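Local coordinates for farnesyltransferase, putative (PDB 3WCA), which probably catalyses the magnesium-dependent, reductive head-to-head condensation of two farnesyl diphosphate molecules into squalene, the first of three steps leading to lanosterol, at residues 26-31 with 118-123; 87-92 with 131-136; 206-211 with 302-307; 245-250 with 294-299. The protein carries 1 engineered substitution. One frame throughout, in Å; residues are numbered along the deposited sequence.

Contact 1: residues 26-31 with 118-123; sequences EDLRFC and TRAYSR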
# COMPACT_ATOMS: atom_id res chain seq x y z
N GLU A 26 -12.37 -24.12 10.21
CA GLU A 26 -13.31 -23.01 10.37
C GLU A 26 -12.56 -21.71 10.64
O GLU A 26 -13.03 -20.62 10.28
CB GLU A 26 -14.28 -23.29 11.53
CG GLU A 26 -15.05 -22.06 12.03
CD GLU A 26 -16.07 -22.39 13.10
OE1 GLU A 26 -15.73 -23.13 14.06
OE2 GLU A 26 -17.22 -21.89 13.01
N ASP A 27 -11.39 -21.82 11.26
CA ASP A 27 -10.59 -20.64 11.57
C ASP A 27 -10.12 -19.97 10.28
O ASP A 27 -10.26 -18.76 10.12
CB ASP A 27 -9.37 -21.02 12.43
CG ASP A 27 -9.77 -21.61 13.77
OD1 ASP A 27 -10.61 -21.00 14.47
OD2 ASP A 27 -9.24 -22.69 14.13
N LEU A 28 -9.58 -20.76 9.36
CA LEU A 28 -9.14 -20.22 8.08
C LEU A 28 -10.31 -19.61 7.34
O LEU A 28 -10.19 -18.53 6.75
CB LEU A 28 -8.49 -21.31 7.22
CG LEU A 28 -6.99 -21.51 7.41
CD1 LEU A 28 -6.47 -22.52 6.39
CD2 LEU A 28 -6.27 -20.17 7.23
N ARG A 29 -11.46 -20.28 7.36
CA ARG A 29 -12.63 -19.77 6.67
C ARG A 29 -13.04 -18.40 7.19
O ARG A 29 -13.40 -17.51 6.41
CB ARG A 29 -13.80 -20.75 6.78
CG ARG A 29 -13.64 -21.97 5.86
CD ARG A 29 -14.83 -22.92 5.97
NE ARG A 29 -14.70 -24.04 5.03
CZ ARG A 29 -14.91 -23.94 3.72
NH1 ARG A 29 -15.26 -22.78 3.18
NH2 ARG A 29 -14.75 -25.00 2.94
N PHE A 30 -12.99 -18.22 8.51
CA PHE A 30 -13.35 -16.94 9.10
C PHE A 30 -12.35 -15.91 8.58
O PHE A 30 -12.73 -14.81 8.17
CB PHE A 30 -13.25 -16.99 10.62
CG PHE A 30 -13.34 -15.64 11.28
CD1 PHE A 30 -14.57 -15.08 11.60
CD2 PHE A 30 -12.18 -14.91 11.53
CE1 PHE A 30 -14.64 -13.81 12.16
CE2 PHE A 30 -12.24 -13.64 12.09
CZ PHE A 30 -13.47 -13.09 12.41
N CYS A 31 -11.08 -16.27 8.62
CA CYS A 31 -10.02 -15.39 8.15
C CYS A 31 -10.31 -14.87 6.74
O CYS A 31 -10.29 -13.67 6.50
CB CYS A 31 -8.68 -16.13 8.16
SG CYS A 31 -7.94 -16.33 9.79
N THR A 118 -5.18 -16.19 15.35
CA THR A 118 -4.05 -16.76 16.08
C THR A 118 -4.05 -18.28 15.95
O THR A 118 -2.98 -18.89 15.87
CB THR A 118 -4.07 -16.37 17.56
OG1 THR A 118 -5.32 -16.74 18.14
CG2 THR A 118 -3.88 -14.86 17.70
N ARG A 119 -5.23 -18.89 15.93
CA ARG A 119 -5.29 -20.35 15.79
C ARG A 119 -4.71 -20.72 14.44
O ARG A 119 -3.81 -21.55 14.34
CB ARG A 119 -6.73 -20.86 15.86
CG ARG A 119 -7.44 -20.62 17.16
CD ARG A 119 -8.67 -21.50 17.23
NE ARG A 119 -9.58 -21.09 18.29
CZ ARG A 119 -10.43 -21.91 18.89
NH1 ARG A 119 -10.48 -23.19 18.54
NH2 ARG A 119 -11.24 -21.46 19.84
N ALA A 120 -5.26 -20.11 13.39
CA ALA A 120 -4.80 -20.36 12.03
C ALA A 120 -3.30 -20.11 11.98
O ALA A 120 -2.56 -20.83 11.31
CB ALA A 120 -5.51 -19.42 11.07
N TYR A 121 -2.86 -19.09 12.70
CA TYR A 121 -1.45 -18.73 12.75
C TYR A 121 -0.61 -19.89 13.30
O TYR A 121 0.44 -20.23 12.74
CB TYR A 121 -1.26 -17.50 13.64
CG TYR A 121 0.17 -17.09 13.86
CD1 TYR A 121 0.80 -16.18 13.01
CD2 TYR A 121 0.90 -17.58 14.95
CE1 TYR A 121 2.12 -15.78 13.23
CE2 TYR A 121 2.21 -17.19 15.18
CZ TYR A 121 2.82 -16.28 14.32
OH TYR A 121 4.11 -15.89 14.54
N SER A 122 -1.08 -20.48 14.39
CA SER A 122 -0.36 -21.58 15.04
C SER A 122 -0.21 -22.81 14.15
O SER A 122 0.63 -23.67 14.42
CB SER A 122 -1.04 -21.98 16.35
OG SER A 122 -2.29 -22.62 16.10
N ARG A 123 -1.02 -22.91 13.10
CA ARG A 123 -0.94 -24.04 12.20
C ARG A 123 -0.10 -23.75 10.96
O ARG A 123 -0.09 -24.53 10.01
CB ARG A 123 -2.34 -24.51 11.79
CG ARG A 123 -3.10 -25.21 12.92
CD ARG A 123 -4.34 -25.95 12.44
NE ARG A 123 -5.50 -25.08 12.22
CZ ARG A 123 -6.20 -24.50 13.19
NH1 ARG A 123 -5.88 -24.70 14.46
NH2 ARG A 123 -7.24 -23.73 12.89
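Asp27 and Ala120 mark the nearest passage of the helical segments 26-31 and 118-122, with CA atoms 5.8 Å apart; the segment axes approach to 8.8 Å and cross at -120°. CB of Ala120 meets CD2 of Leu28 at 4.0 Å and SG of Cys31 at 4.1 Å. Beside this apolar patch, the carboxylate of Asp27 reaches two arginines, one turn apart. NH2 of Arg123 donates to Asp27 OD2 at 2.6 Å, bent to 148°; it meets the anti lone pair of OD2, and that oxygen lies close to the guanidinium plane of Arg123. Arg123 doubles back to get there: its chain kinks at chi3 (-80°), laying one guanidinium face toward the carbonyl oxygen of Arg119. Arg119 instead runs extended past the acid, its CD resting 3.4 Å from Asp27 OD2. Its NE stays 4.0 Å from Asp27 OD1, well out of line for an N-H, a long pairing of charges alone. Helix 51-72 closes the apolar side, with Ile59 touching both Cys31 and Ala120. A salt-bridge network beside a small hydrophobic seam thus joins the N-terminal helix to helix 115-122, at the edge of the all-helical isoprenoid synthase fold.

Contact 2: residues 87-92 with 131-136; sequences KFHEHL and VISGIC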
# COMPACT_ATOMS: atom_id res chain seq x y z
N LYS A 87 3.31 -4.75 21.83
CA LYS A 87 3.25 -6.16 22.19
C LYS A 87 2.17 -6.90 21.41
O LYS A 87 1.75 -7.99 21.80
CB LYS A 87 3.04 -6.32 23.71
CG LYS A 87 1.85 -5.56 24.29
CD LYS A 87 1.65 -5.94 25.76
CE LYS A 87 0.37 -5.35 26.34
NZ LYS A 87 0.50 -3.90 26.64
N PHE A 88 1.75 -6.32 20.30
CA PHE A 88 0.73 -6.95 19.50
C PHE A 88 1.24 -8.26 18.95
O PHE A 88 0.52 -9.25 18.95
CB PHE A 88 0.32 -6.05 18.33
CG PHE A 88 -1.08 -6.31 17.86
CD1 PHE A 88 -2.16 -5.75 18.54
CD2 PHE A 88 -1.32 -7.10 16.74
CE1 PHE A 88 -3.47 -5.99 18.11
CE2 PHE A 88 -2.62 -7.34 16.30
CZ PHE A 88 -3.70 -6.78 16.99
N HIS A 89 2.49 -8.27 18.50
CA HIS A 89 3.08 -9.49 17.95
C HIS A 89 3.14 -10.63 18.97
O HIS A 89 3.11 -11.80 18.60
CB HIS A 89 4.49 -9.20 17.43
CG HIS A 89 5.52 -9.04 18.50
ND1 HIS A 89 5.44 -8.06 19.47
CD2 HIS A 89 6.66 -9.73 18.75
CE1 HIS A 89 6.49 -8.16 20.27
NE2 HIS A 89 7.24 -9.16 19.86
N GLU A 90 3.22 -10.29 20.26
CA GLU A 90 3.28 -11.32 21.29
C GLU A 90 1.99 -12.12 21.37
O GLU A 90 2.01 -13.30 21.70
CB GLU A 90 3.61 -10.70 22.65
CG GLU A 90 5.03 -10.13 22.72
CD GLU A 90 5.36 -9.45 24.04
OE1 GLU A 90 6.44 -8.81 24.12
OE2 GLU A 90 4.55 -9.55 24.99
N HIS A 91 0.87 -11.48 21.05
CA HIS A 91 -0.43 -12.15 21.10
C HIS A 91 -0.60 -13.24 20.04
O HIS A 91 -1.51 -14.07 20.14
CB HIS A 91 -1.55 -11.12 20.95
CG HIS A 91 -1.44 -9.98 21.91
ND1 HIS A 91 -1.13 -10.15 23.24
CD2 HIS A 91 -1.62 -8.65 21.74
CE1 HIS A 91 -1.12 -8.98 23.84
NE2 HIS A 91 -1.41 -8.05 22.95
N LEU A 92 0.27 -13.25 19.04
CA LEU A 92 0.21 -14.26 17.98
C LEU A 92 0.27 -15.68 18.54
O LEU A 92 -0.23 -16.62 17.92
CB LEU A 92 1.35 -14.04 16.98
CG LEU A 92 1.09 -13.25 15.70
CD1 LEU A 92 -0.16 -12.38 15.82
CD2 LEU A 92 2.31 -12.41 15.39
N VAL A 131 8.28 -14.61 10.01
CA VAL A 131 8.27 -13.46 9.12
C VAL A 131 7.15 -12.53 9.58
O VAL A 131 7.36 -11.33 9.79
CB VAL A 131 8.05 -13.91 7.66
CG1 VAL A 131 7.76 -12.71 6.77
CG2 VAL A 131 9.28 -14.66 7.16
N ILE A 132 5.98 -13.12 9.77
CA ILE A 132 4.78 -12.41 10.20
C ILE A 132 4.95 -11.73 11.55
O ILE A 132 4.62 -10.56 11.73
CB ILE A 132 3.57 -13.38 10.25
CG1 ILE A 132 3.34 -13.98 8.85
CG2 ILE A 132 2.33 -12.65 10.77
CD1 ILE A 132 2.12 -14.89 8.74
N SER A 133 5.48 -12.47 12.52
CA SER A 133 5.69 -11.93 13.85
C SER A 133 6.71 -10.80 13.79
O SER A 133 6.57 -9.77 14.45
CB SER A 133 6.18 -13.03 14.80
OG SER A 133 6.11 -12.61 16.14
N GLY A 134 7.73 -11.00 12.95
CA GLY A 134 8.79 -10.01 12.81
C GLY A 134 8.35 -8.71 12.17
O GLY A 134 8.77 -7.63 12.61
N ILE A 135 7.52 -8.80 11.14
CA ILE A 135 7.03 -7.62 10.45
C ILE A 135 6.00 -6.92 11.32
O ILE A 135 5.96 -5.70 11.39
CB ILE A 135 6.39 -7.97 9.08
CG1 ILE A 135 7.43 -8.64 8.17
CG2 ILE A 135 5.86 -6.71 8.40
CD1 ILE A 135 8.65 -7.80 7.90
N CYS A 136 5.16 -7.71 11.99
CA CYS A 136 4.12 -7.17 12.87
C CYS A 136 4.68 -6.22 13.93
O CYS A 136 4.17 -5.12 14.15
CB CYS A 136 3.38 -8.30 13.57
SG CYS A 136 2.18 -7.72 14.75
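A cysteine sulfur at the rim of an aromatic ring distinguishes this contact: SG of Cys136 lies 4.1 Å from CD2 of Phe88 and 5.4 Å from the ring centroid, nearly in the ring plane. This sulfur-aromatic contact belongs to the packing of the all-helical isoprenoid synthase fold, where segment 87-92, wound in helical turns without the regular helix bonds, lies against helix 126-147 with no hydrogen bond crossing between them. SG stands anti to its own backbone N (chi1 176°), which carries it to segment 87-92, where it also rests 3.8 Å from CA of His89. The ring of Phe88 passes on to helix 51-72, touching Ala66 and Leu67, while Trp97 meets it at a steep angle. Phe88 thereby packs on the helix that carries the magnesium ligands; its side chain is about 9 Å from that of Asp68. The backbone of His89 sets its CB 3.7 Å from the carbonyl oxygen of Ser133. Its rarer rotamer, with CG between N and carbonyl carbon (chi1 75°), directs the ring, whose edge at CD2 meets Ser133 OG at 3.9 Å. Tyr121 touches both Leu92 and Ser133, and Val63 covers Leu92 and Cys136. The methyl CD2 of Leu92 sits against the helix backbone, 3.7 Å from CA of Ser133.

Contact 3: residues 206-211 with 302-307; sequences IRDFYE and HTKVKT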
# COMPACT_ATOMS: atom_id res chain seq x y z
N ILE A 206 -2.24 9.80 -2.33
CA ILE A 206 -2.52 10.86 -3.28
C ILE A 206 -4.00 10.85 -3.67
O ILE A 206 -4.66 11.90 -3.64
CB ILE A 206 -1.68 10.71 -4.56
CG1 ILE A 206 -0.20 10.96 -4.25
CG2 ILE A 206 -2.17 11.66 -5.64
CD1 ILE A 206 0.73 10.73 -5.42
N ARG A 207 -4.51 9.68 -4.04
CA ARG A 207 -5.91 9.53 -4.45
C ARG A 207 -6.91 9.87 -3.35
O ARG A 207 -7.96 10.45 -3.63
CB ARG A 207 -6.20 8.09 -4.93
CG ARG A 207 -7.69 7.85 -5.34
CD ARG A 207 -8.12 6.37 -5.20
NE ARG A 207 -7.91 5.87 -3.84
CZ ARG A 207 -7.79 4.58 -3.52
NH1 ARG A 207 -7.88 3.65 -4.47
NH2 ARG A 207 -7.55 4.21 -2.25
N ASP A 208 -6.59 9.50 -2.12
CA ASP A 208 -7.50 9.72 -0.99
C ASP A 208 -7.36 11.04 -0.24
O ASP A 208 -7.91 11.18 0.85
CB ASP A 208 -7.39 8.56 0.01
CG ASP A 208 -7.72 7.21 -0.61
OD1 ASP A 208 -8.48 7.18 -1.59
OD2 ASP A 208 -7.23 6.17 -0.10
N PHE A 209 -6.65 12.00 -0.81
CA PHE A 209 -6.47 13.29 -0.14
C PHE A 209 -7.75 13.91 0.42
O PHE A 209 -7.84 14.19 1.61
CB PHE A 209 -5.83 14.31 -1.08
CG PHE A 209 -5.73 15.70 -0.49
CD1 PHE A 209 -4.69 16.04 0.35
CD2 PHE A 209 -6.71 16.65 -0.76
CE1 PHE A 209 -4.61 17.30 0.92
CE2 PHE A 209 -6.64 17.93 -0.19
CZ PHE A 209 -5.59 18.24 0.65
N TYR A 210 -8.75 14.13 -0.44
CA TYR A 210 -9.99 14.76 -0.00
C TYR A 210 -10.70 13.99 1.10
O TYR A 210 -11.09 14.55 2.12
CB TYR A 210 -10.95 14.94 -1.18
CG TYR A 210 -12.17 15.77 -0.84
CD1 TYR A 210 -12.05 17.12 -0.50
CD2 TYR A 210 -13.45 15.21 -0.88
CE1 TYR A 210 -13.17 17.89 -0.21
CE2 TYR A 210 -14.58 15.98 -0.58
CZ TYR A 210 -14.43 17.32 -0.25
OH TYR A 210 -15.55 18.08 0.02
N GLU A 211 -10.89 12.70 0.86
CA GLU A 211 -11.55 11.82 1.81
C GLU A 211 -10.82 11.86 3.15
O GLU A 211 -11.44 11.88 4.21
CB GLU A 211 -11.57 10.40 1.27
CG GLU A 211 -12.15 9.36 2.20
CD GLU A 211 -12.03 7.96 1.63
OE1 GLU A 211 -12.44 7.76 0.47
OE2 GLU A 211 -11.52 7.07 2.34
N HIS A 302 -12.13 16.94 -4.59
CA HIS A 302 -13.53 16.94 -4.17
C HIS A 302 -14.21 15.57 -4.34
O HIS A 302 -15.41 15.44 -4.09
CB HIS A 302 -14.32 18.04 -4.90
CG HIS A 302 -14.47 17.80 -6.37
ND1 HIS A 302 -15.14 16.71 -6.88
CD2 HIS A 302 -14.08 18.54 -7.43
CE1 HIS A 302 -15.15 16.79 -8.20
NE2 HIS A 302 -14.52 17.89 -8.56
N THR A 303 -13.45 14.56 -4.74
CA THR A 303 -14.02 13.22 -4.90
C THR A 303 -12.93 12.17 -5.13
O THR A 303 -11.77 12.52 -5.37
CB THR A 303 -14.98 13.15 -6.09
OG1 THR A 303 -15.73 11.93 -6.01
CG2 THR A 303 -14.21 13.16 -7.38
N LYS A 304 -13.32 10.90 -5.07
CA LYS A 304 -12.36 9.82 -5.30
C LYS A 304 -12.31 9.46 -6.77
O LYS A 304 -13.31 9.08 -7.36
CB LYS A 304 -12.71 8.56 -4.53
CG LYS A 304 -11.63 7.49 -4.68
CD LYS A 304 -12.10 6.09 -4.36
CE LYS A 304 -12.41 5.91 -2.90
NZ LYS A 304 -12.76 4.48 -2.65
N VAL A 305 -11.13 9.58 -7.36
CA VAL A 305 -10.95 9.25 -8.77
C VAL A 305 -10.62 7.75 -8.86
O VAL A 305 -9.69 7.27 -8.20
CB VAL A 305 -9.82 10.11 -9.37
CG1 VAL A 305 -9.51 9.68 -10.79
CG2 VAL A 305 -10.25 11.59 -9.35
N LYS A 306 -11.41 7.03 -9.65
CA LYS A 306 -11.25 5.58 -9.81
C LYS A 306 -11.28 5.12 -11.26
O LYS A 306 -11.90 5.74 -12.11
CB LYS A 306 -12.36 4.84 -9.07
CG LYS A 306 -12.10 4.61 -7.59
CD LYS A 306 -12.83 3.37 -7.09
CE LYS A 306 -12.01 2.63 -6.03
NZ LYS A 306 -10.67 2.20 -6.57
N THR A 307 -10.60 4.01 -11.53
CA THR A 307 -10.57 3.44 -12.86
C THR A 307 -11.93 2.79 -13.09
O THR A 307 -12.71 2.60 -12.17
CB THR A 307 -9.49 2.36 -13.00
OG1 THR A 307 -9.83 1.23 -12.18
CG2 THR A 307 -8.13 2.90 -12.56
O HOH W 1 -9.24 11.20 -6.10
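Tyr210 and His302 come within 5.9 Å, CA to CA, and Asp208 and Lys304 within 6.5 Å, where a loop, 302-307, extended from Thr303 on, passes the break at Asp208 between helix 191-207 and helix 209-213. No direct hydrogen bond spans the gap. One water fills it, donating to the carbonyl oxygens of Arg207 and Thr303 and accepting from the backbone N of Val305, and so ties the end of one helix to the loop. At one end CA of His302 stands over the centre of the Tyr210 ring, 3.6 Å from its centroid, a CH-pi contact close to the ring normal. At the other, the aliphatic part of Arg207 slants across that of Lys304, CD to CG 3.7 Å, while the same CD lies 3.5 Å from the carbonyl oxygen of Val305. The arginine chain bends about its CG-CD bond (chi3 56°), turning its guanidinium side-on to Asp208. NE donates to Asp208 OD1 at 2.7 Å, from above the carboxylate plane; NH2 reaches Asp208 OD2 at 2.9 Å, almost straight at 177°. This two-nitrogen grip fixes the rotation of the guanidinium; the side chain of Arg207 is about 4 Å from the bound farnesyl thiodiphosphate, nearest atoms. Asp208 begins the second aspartate-rich DXXED motif of squalene synthases, which the loop thus flanks beside the substrate pocket.

Contact 4: residues 245-250 with 294-299; sequences KAVECL and VFNNKD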
# COMPACT_ATOMS: atom_id res chain seq x y z
N LYS A 245 -2.93 26.05 -7.28
CA LYS A 245 -1.89 25.59 -6.37
C LYS A 245 -2.14 24.16 -5.92
O LYS A 245 -1.20 23.40 -5.72
CB LYS A 245 -1.82 26.50 -5.14
CG LYS A 245 -1.15 27.86 -5.38
CD LYS A 245 0.28 27.68 -5.89
CE LYS A 245 1.04 29.00 -5.92
NZ LYS A 245 1.28 29.52 -4.54
N ALA A 246 -3.40 23.78 -5.77
CA ALA A 246 -3.71 22.41 -5.34
C ALA A 246 -3.19 21.45 -6.42
O ALA A 246 -2.49 20.48 -6.11
CB ALA A 246 -5.22 22.24 -5.13
N VAL A 247 -3.52 21.74 -7.67
CA VAL A 247 -3.10 20.90 -8.79
C VAL A 247 -1.59 20.83 -8.93
O VAL A 247 -1.06 19.76 -9.21
CB VAL A 247 -3.76 21.38 -10.10
CG1 VAL A 247 -3.07 20.77 -11.31
CG2 VAL A 247 -5.21 20.97 -10.10
N GLU A 248 -0.88 21.95 -8.74
CA GLU A 248 0.58 21.94 -8.85
C GLU A 248 1.19 21.09 -7.74
O GLU A 248 2.21 20.43 -7.94
CB GLU A 248 1.14 23.37 -8.76
CG GLU A 248 0.84 24.24 -9.98
CD GLU A 248 1.46 25.64 -9.91
OE1 GLU A 248 1.30 26.39 -10.90
OE2 GLU A 248 2.09 25.99 -8.89
N CYS A 249 0.58 21.12 -6.57
CA CYS A 249 1.08 20.33 -5.45
C CYS A 249 0.73 18.86 -5.72
O CYS A 249 1.54 17.97 -5.49
CB CYS A 249 0.45 20.81 -4.15
SG CYS A 249 0.96 19.85 -2.73
N LEU A 250 -0.49 18.61 -6.20
CA LEU A 250 -0.92 17.26 -6.55
C LEU A 250 0.08 16.70 -7.55
O LEU A 250 0.52 15.55 -7.43
CB LEU A 250 -2.31 17.28 -7.20
CG LEU A 250 -2.71 16.07 -8.07
CD1 LEU A 250 -2.66 14.80 -7.23
CD2 LEU A 250 -4.13 16.28 -8.64
N VAL A 294 -5.14 10.40 -11.61
CA VAL A 294 -5.15 11.50 -10.66
C VAL A 294 -4.22 12.63 -11.06
O VAL A 294 -4.39 13.76 -10.62
CB VAL A 294 -4.76 11.07 -9.22
CG1 VAL A 294 -5.70 10.00 -8.71
CG2 VAL A 294 -3.31 10.61 -9.18
N PHE A 295 -3.22 12.32 -11.88
CA PHE A 295 -2.27 13.32 -12.30
C PHE A 295 -2.94 14.50 -13.01
O PHE A 295 -3.73 14.32 -13.91
CB PHE A 295 -1.23 12.71 -13.22
CG PHE A 295 -0.23 13.70 -13.75
CD1 PHE A 295 0.58 14.43 -12.89
CD2 PHE A 295 -0.11 13.91 -15.13
CE1 PHE A 295 1.50 15.36 -13.38
CE2 PHE A 295 0.81 14.83 -15.63
CZ PHE A 295 1.62 15.57 -14.76
N ASN A 296 -2.60 15.72 -12.58
CA ASN A 296 -3.12 16.94 -13.18
C ASN A 296 -4.64 16.93 -13.23
O ASN A 296 -5.23 17.53 -14.12
CB ASN A 296 -2.54 17.07 -14.60
CG ASN A 296 -2.43 18.52 -15.07
OD1 ASN A 296 -2.26 19.43 -14.27
ND2 ASN A 296 -2.53 18.74 -16.37
N ASN A 297 -5.27 16.25 -12.27
CA ASN A 297 -6.73 16.15 -12.22
C ASN A 297 -7.28 16.88 -11.01
O ASN A 297 -7.14 16.40 -9.89
CB ASN A 297 -7.15 14.67 -12.15
CG ASN A 297 -8.66 14.48 -12.25
OD1 ASN A 297 -9.43 15.44 -12.19
ND2 ASN A 297 -9.09 13.23 -12.39
N LYS A 298 -7.92 18.02 -11.22
CA LYS A 298 -8.43 18.77 -10.08
C LYS A 298 -9.62 18.14 -9.37
O LYS A 298 -10.01 18.58 -8.28
CB LYS A 298 -8.74 20.23 -10.50
CG LYS A 298 -10.18 20.55 -10.78
CD LYS A 298 -10.61 20.13 -12.16
CE LYS A 298 -11.99 20.68 -12.46
NZ LYS A 298 -12.00 22.17 -12.37
N ASP A 299 -10.18 17.09 -9.95
CA ASP A 299 -11.31 16.39 -9.35
C ASP A 299 -10.86 15.70 -8.08
O ASP A 299 -11.66 15.40 -7.20
CB ASP A 299 -11.90 15.34 -10.31
CG ASP A 299 -12.65 15.97 -11.48
OD1 ASP A 299 -13.11 17.11 -11.33
OD2 ASP A 299 -12.79 15.30 -12.53
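The Asn296 carboxamide turns OD1 to CG1 of Val247, 3.3 Å away, while the CB of Asn296 stands 4.0 Å above one face of the Phe295 ring, over its centre. The amide is held at both ends, ND2 donating to the carbonyl oxygen of Arg339 and OD1 accepting from Asn251, so the valine methyl meets an oxygen that already has a polar partner. A second carboxamide, that of Asn297, folds back onto its own chain: OD1 accepts from Asp299 N at 2.9 Å, with the donor 47° above the carbonyl plane. This Asx turn follows directly on a type II beta turn from Val294 to Asn297, closed by Asn297 N to Val294 O at 3.1 Å. Together the two turns end helix 274-294 and lead the chain past helix 243-258, in the helical isoprenoid synthase fold. Leu250 packs against the carbonyl oxygens of the first and last residues of the beta turn. With CG anti to the backbone N (chi1 159°), its methyl CD2 faces both of them, 3.2 Å from Val294 O and 3.3 Å from Asn297 O. Ile206 of helix 191-207 touches both Leu250 and Val294. One helical turn earlier, the other branch of Val247, CG2, packs on CB of Lys298 at 3.6 Å; the lysine chain then leads away from the segment, and its NZ forms a salt bridge with Glu243.

From the N terminus, contact 1 closes the first loop, bringing helix 26-38 against helix 115-122. Contact 2 opens within that loop, at 87-92, and closes beyond it on helix 126-147, so the two cross; Tyr121 and Thr118 of the first touch Leu92 of the second. Both are complete before contact 3 opens at the end of helix 191-207 and returns at 302-307. Contact 4, joining helix 243-258 to the end of helix 274-294, falls wholly within this later loop. Contacts 3 and 4 touch through Ile206, Leu250 and Val294. Contacts 2 and 3, centres 32 Å apart, lie on opposite sides of the chain's centre.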